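Local coordinates for acetyl transferase (Salmonella typhimurium, PDB 1S7K) that acetylates the N-terminal alpha-amino group of ribosomal protein L7/L12 with an acetyl group carried by coenzyme A, as a dimeric GNAT-family transferase, at the interface of chains A and B. Residues are numbered along the deposited sequence; one frame, centred on the assembly and turned at random. Chains: chain A/B, acetyl transferase.

Contact 1: the interface of chains A and B. Residues chain A 157-160, 162; chain B 132, 156, 174.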
loop_
_atom_site.group_PDB
_atom_site.type_symbol
_atom_site.label_atom_id
_atom_site.label_comp_id
_atom_site.label_asym_id
_atom_site.label_seq_id
_atom_site.Cartn_x
_atom_site.Cartn_y
_atom_site.Cartn_z
ATOM N N GLY A 157 -5.655 -13.157 0.687
ATOM C CA GLY A 157 -6.999 -12.573 0.741
ATOM C C GLY A 157 -7.413 -11.971 -0.580
ATOM O O GLY A 157 -6.603 -11.867 -1.520
ATOM N N CYS A 158 -8.653 -11.488 -0.592
ATOM C CA CYS A 158 -9.267 -10.862 -1.773
ATOM C C CYS A 158 -9.781 -9.484 -1.350
ATOM O O CYS A 158 -10.652 -9.400 -0.471
ATOM C CB CYS A 158 -10.432 -11.735 -2.206
ATOM S SG CYS A 158 -11.105 -11.128 -3.750
ATOM N N MET A 159 -9.214 -8.394 -1.918
ATOM C CA MET A 159 -9.626 -7.049 -1.556
ATOM C C MET A 159 -10.775 -6.660 -2.487
ATOM O O MET A 159 -10.573 -6.572 -3.671
ATOM C CB MET A 159 -8.437 -6.145 -1.784
ATOM C CG MET A 159 -7.221 -6.602 -0.874
ATOM S SD MET A 159 -5.671 -5.830 -1.382
ATOM C CE MET A 159 -5.956 -4.164 -1.086
ATOM N N LYS A 160 -11.940 -6.407 -1.909
ATOM C CA LYS A 160 -13.141 -6.114 -2.699
ATOM C C LYS A 160 -13.098 -4.820 -3.471
ATOM O O LYS A 160 -12.813 -3.803 -2.887
ATOM C CB LYS A 160 -14.338 -6.120 -1.755
ATOM C CG LYS A 160 -15.676 -5.979 -2.418
ATOM C CD LYS A 160 -16.800 -5.859 -1.376
ATOM C CE LYS A 160 -17.784 -7.014 -1.462
ATOM N NZ LYS A 160 -19.119 -6.443 -0.975
ATOM N N ALA A 162 -11.034 -3.212 -5.237
ATOM C CA ALA A 162 -9.878 -2.447 -4.924
ATOM C C ALA A 162 -9.128 -1.773 -6.076
ATOM O O ALA A 162 -8.328 -0.824 -5.847
ATOM C CB ALA A 162 -8.946 -3.357 -4.137
ATOM N N ARG B 132 -13.787 3.092 -0.728
ATOM C CA ARG B 132 -13.229 1.889 -0.114
ATOM C C ARG B 132 -12.361 2.338 1.088
ATOM O O ARG B 132 -11.350 3.045 0.933
ATOM C CB ARG B 132 -12.368 1.100 -1.136
ATOM C CG ARG B 132 -11.779 -0.262 -0.512
ATOM C CD ARG B 132 -10.911 -1.040 -1.586
ATOM N NE ARG B 132 -9.918 -1.866 -0.918
ATOM C CZ ARG B 132 -10.191 -2.997 -0.263
ATOM N NH1 ARG B 132 -9.223 -3.632 0.387
ATOM N NH2 ARG B 132 -11.394 -3.564 -0.348
ATOM N N GLU B 156 -10.934 -9.077 5.121
ATOM C CA GLU B 156 -10.594 -9.566 3.780
ATOM C C GLU B 156 -9.427 -10.525 3.750
ATOM O O GLU B 156 -9.292 -11.307 2.779
ATOM C CB GLU B 156 -10.260 -8.388 2.878
ATOM C CG GLU B 156 -11.471 -7.491 2.661
ATOM C CD GLU B 156 -11.146 -6.369 1.667
ATOM O OE1 GLU B 156 -12.053 -5.892 0.993
ATOM O OE2 GLU B 156 -9.984 -5.959 1.579
ATOM N N MET B 174 -6.342 -7.367 7.305
ATOM C CA MET B 174 -6.762 -6.331 6.407
ATOM C C MET B 174 -8.274 -6.379 6.408
ATOM O O MET B 174 -8.878 -7.400 6.054
ATOM C CB MET B 174 -6.218 -6.539 4.980
ATOM C CG MET B 174 -6.889 -5.447 4.063
ATOM S SD MET B 174 -6.229 -5.402 2.386
ATOM C CE MET B 174 -4.634 -4.672 2.757
HETATM O O HOH W 1 -10.420 -13.265 1.330
#
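A strand-edge interface of the two-fold RimL dimer brings strand 154-159 of chain A against B:Glu156, from the same strand of the other subunit, and helps hold the two GNAT folds together. The carboxylate of B:Glu156 links B:Arg132 of its own chain to the backbone of chain A. It is gripped end-on by the guanidinium of B:Arg132: NH1 gives a salt bridge to OE2 at 2.7 Å and NH2 a hydrogen bond to OE1 at 2.8 Å, both nearly straight, in the guanidinium plane and on the syn lone pairs. This fork fixes the carboxylate's rotation and turns its face to chain A. The backbone N of A:Lys160 reaches OE1 at 3.0 Å from above the carboxylate plane (56° out of it), giving that oxygen a second donor. B:Arg132 NH2 makes a weak, bent bond to the carbonyl O of A:Lys160, while the methyl of A:Ala162 lies over the guanidinium face toward its rim, CB 3.7 Å from NE. A:Met159, CG beside its backbone N (chi1 -60°) and its chain bent at chi3, crosses B:Met174 at about a right angle. CG lies 3.6 Å from SD of B:Met174, and the bend brings CE close to the same sulfur; CB and CE brush B:Arg132 NH1. Water 1 joins A:Cys158 N, 3.2 Å away, to B:Glu156 O, 2.7 Å away. An ion pair within chain B presents the carboxylate to a backbone N-H of chain A, contributing to the enzyme's dimerisation.

Contact 2: the interface of chains A and B. Residues chain A 93-95; chain B 164, 169.
With CG beside its backbone N (chi1 -61°), A:Asn94 points its side-chain amide across the interface at the backbone of B:Tyr164, whose ring, CG anti to its backbone N (chi1 -177°), lies beside A:Ile93. The carbonyl oxygen OD1 of A:Asn94 accepts the backbone N-H of B:Tyr164 at 2.9 Å. The bond is almost straight at the hydrogen, although the donor is tilted 35° from the carbonyl plane. A side chain of one subunit is thereby bonded to the edge of a strand in the other. CG2 of A:Ile93 comes to CD2 of B:Tyr164 (4.0 Å) from out of the ring plane, on the same side as water 2, the two side chains crossing at about a right angle. The isoleucine carbonyl O lies 3.5 Å from CB of the same tyrosine. That carbonyl meets water 2, a short 2.5 Å from A:Ile93 O, which is shared with the phenol OH of B:Tyr169 at 3.0 Å. The water sits over the centre of one face of the B:Tyr164 ring. The two rings meet at a slant, the rim of B:Tyr164, at CD1, against a face of B:Tyr169, offset toward that ring's own rim. The extended chain of A:Lys95 crosses B:Tyr169 at a slant, with CE 3.3 Å from the phenol OH, contact made by CD and CE. In the fold, A:Ile93 to A:Lys95 form the turn between strands 80-91 and 96-103, which meets the partner's hairpin of strands 162-165 and 168-178.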
loop_
_atom_site.group_PDB
_atom_site.type_symbol
_atom_site.label_atom_id
_atom_site.label_comp_id
_atom_site.label_asym_id
_atom_site.label_seq_id
_atom_site.Cartn_x
_atom_site.Cartn_y
_atom_site.Cartn_z
ATOM N N ILE A 93 11.050 -0.606 6.195
ATOM C CA ILE A 93 11.033 -1.102 7.564
ATOM C C ILE A 93 10.453 -2.490 7.686
ATOM O O ILE A 93 10.943 -3.292 8.447
ATOM C CB ILE A 93 10.272 -0.110 8.495
ATOM C CG1 ILE A 93 10.883 1.307 8.285
ATOM C CG2 ILE A 93 10.440 -0.587 9.975
ATOM C CD1 ILE A 93 9.967 2.535 8.763
ATOM N N ASN A 94 9.397 -2.762 6.919
ATOM C CA ASN A 94 8.756 -4.088 6.920
ATOM C C ASN A 94 9.480 -5.082 5.964
ATOM O O ASN A 94 9.137 -6.305 5.935
ATOM C CB ASN A 94 7.271 -3.937 6.484
ATOM C CG ASN A 94 6.462 -3.031 7.428
ATOM O OD1 ASN A 94 6.694 -3.027 8.621
ATOM N ND2 ASN A 94 5.478 -2.274 6.877
ATOM N N LYS A 95 10.476 -4.581 5.234
ATOM C CA LYS A 95 11.234 -5.389 4.264
ATOM C C LYS A 95 10.208 -6.105 3.369
ATOM O O LYS A 95 10.282 -7.330 3.210
ATOM C CB LYS A 95 12.092 -6.440 4.951
ATOM C CG LYS A 95 13.231 -5.849 5.825
ATOM C CD LYS A 95 14.212 -6.967 6.227
ATOM C CE LYS A 95 15.226 -6.424 7.223
ATOM N NZ LYS A 95 16.298 -7.375 7.466
ATOM N N TYR B 164 6.661 -4.808 10.864
ATOM C CA TYR B 164 7.799 -4.953 11.795
ATOM C C TYR B 164 7.524 -4.099 13.038
ATOM O O TYR B 164 7.109 -2.940 12.929
ATOM C CB TYR B 164 9.080 -4.456 11.121
ATOM C CG TYR B 164 10.337 -4.618 11.960
ATOM C CD1 TYR B 164 10.977 -5.831 12.035
ATOM C CD2 TYR B 164 10.881 -3.544 12.644
ATOM C CE1 TYR B 164 12.156 -5.989 12.765
ATOM C CE2 TYR B 164 12.046 -3.678 13.390
ATOM C CZ TYR B 164 12.684 -4.908 13.434
ATOM O OH TYR B 164 13.901 -5.080 14.086
ATOM N N TYR B 169 8.383 -9.476 12.923
ATOM C CA TYR B 169 7.456 -9.134 11.837
ATOM C C TYR B 169 6.138 -9.824 12.233
ATOM O O TYR B 169 6.060 -11.071 12.429
ATOM C CB TYR B 169 7.990 -9.611 10.473
ATOM C CG TYR B 169 9.337 -8.983 10.213
ATOM C CD1 TYR B 169 9.451 -7.807 9.477
ATOM C CD2 TYR B 169 10.500 -9.577 10.714
ATOM C CE1 TYR B 169 10.675 -7.234 9.229
ATOM C CE2 TYR B 169 11.745 -9.001 10.470
ATOM C CZ TYR B 169 11.819 -7.858 9.740
ATOM O OH TYR B 169 13.052 -7.323 9.533
HETATM O O HOH W 2 12.971 -4.304 9.492
#

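Contact 1 and contact 2 lie about 21 Å apart, between the centres of their C-alpha atoms, and belong to one two-fold interface, so each has a twin with the chains exchanged. Strands 162-165 and 168-178 serve both: chain A lends A:Ala162 and chain B B:Met174 to contact 1, and chain B supplies both tyrosines of contact 2. By symmetry the hairpin of each chain contributes to both contacts, in one copy or the other. Contact 1 involves strands 154-159 and 132-138 as well, contact 2 the turn after strand 80-91; two separated contacts, each doubled by symmetry, may help fix the relative orientation of the subunits.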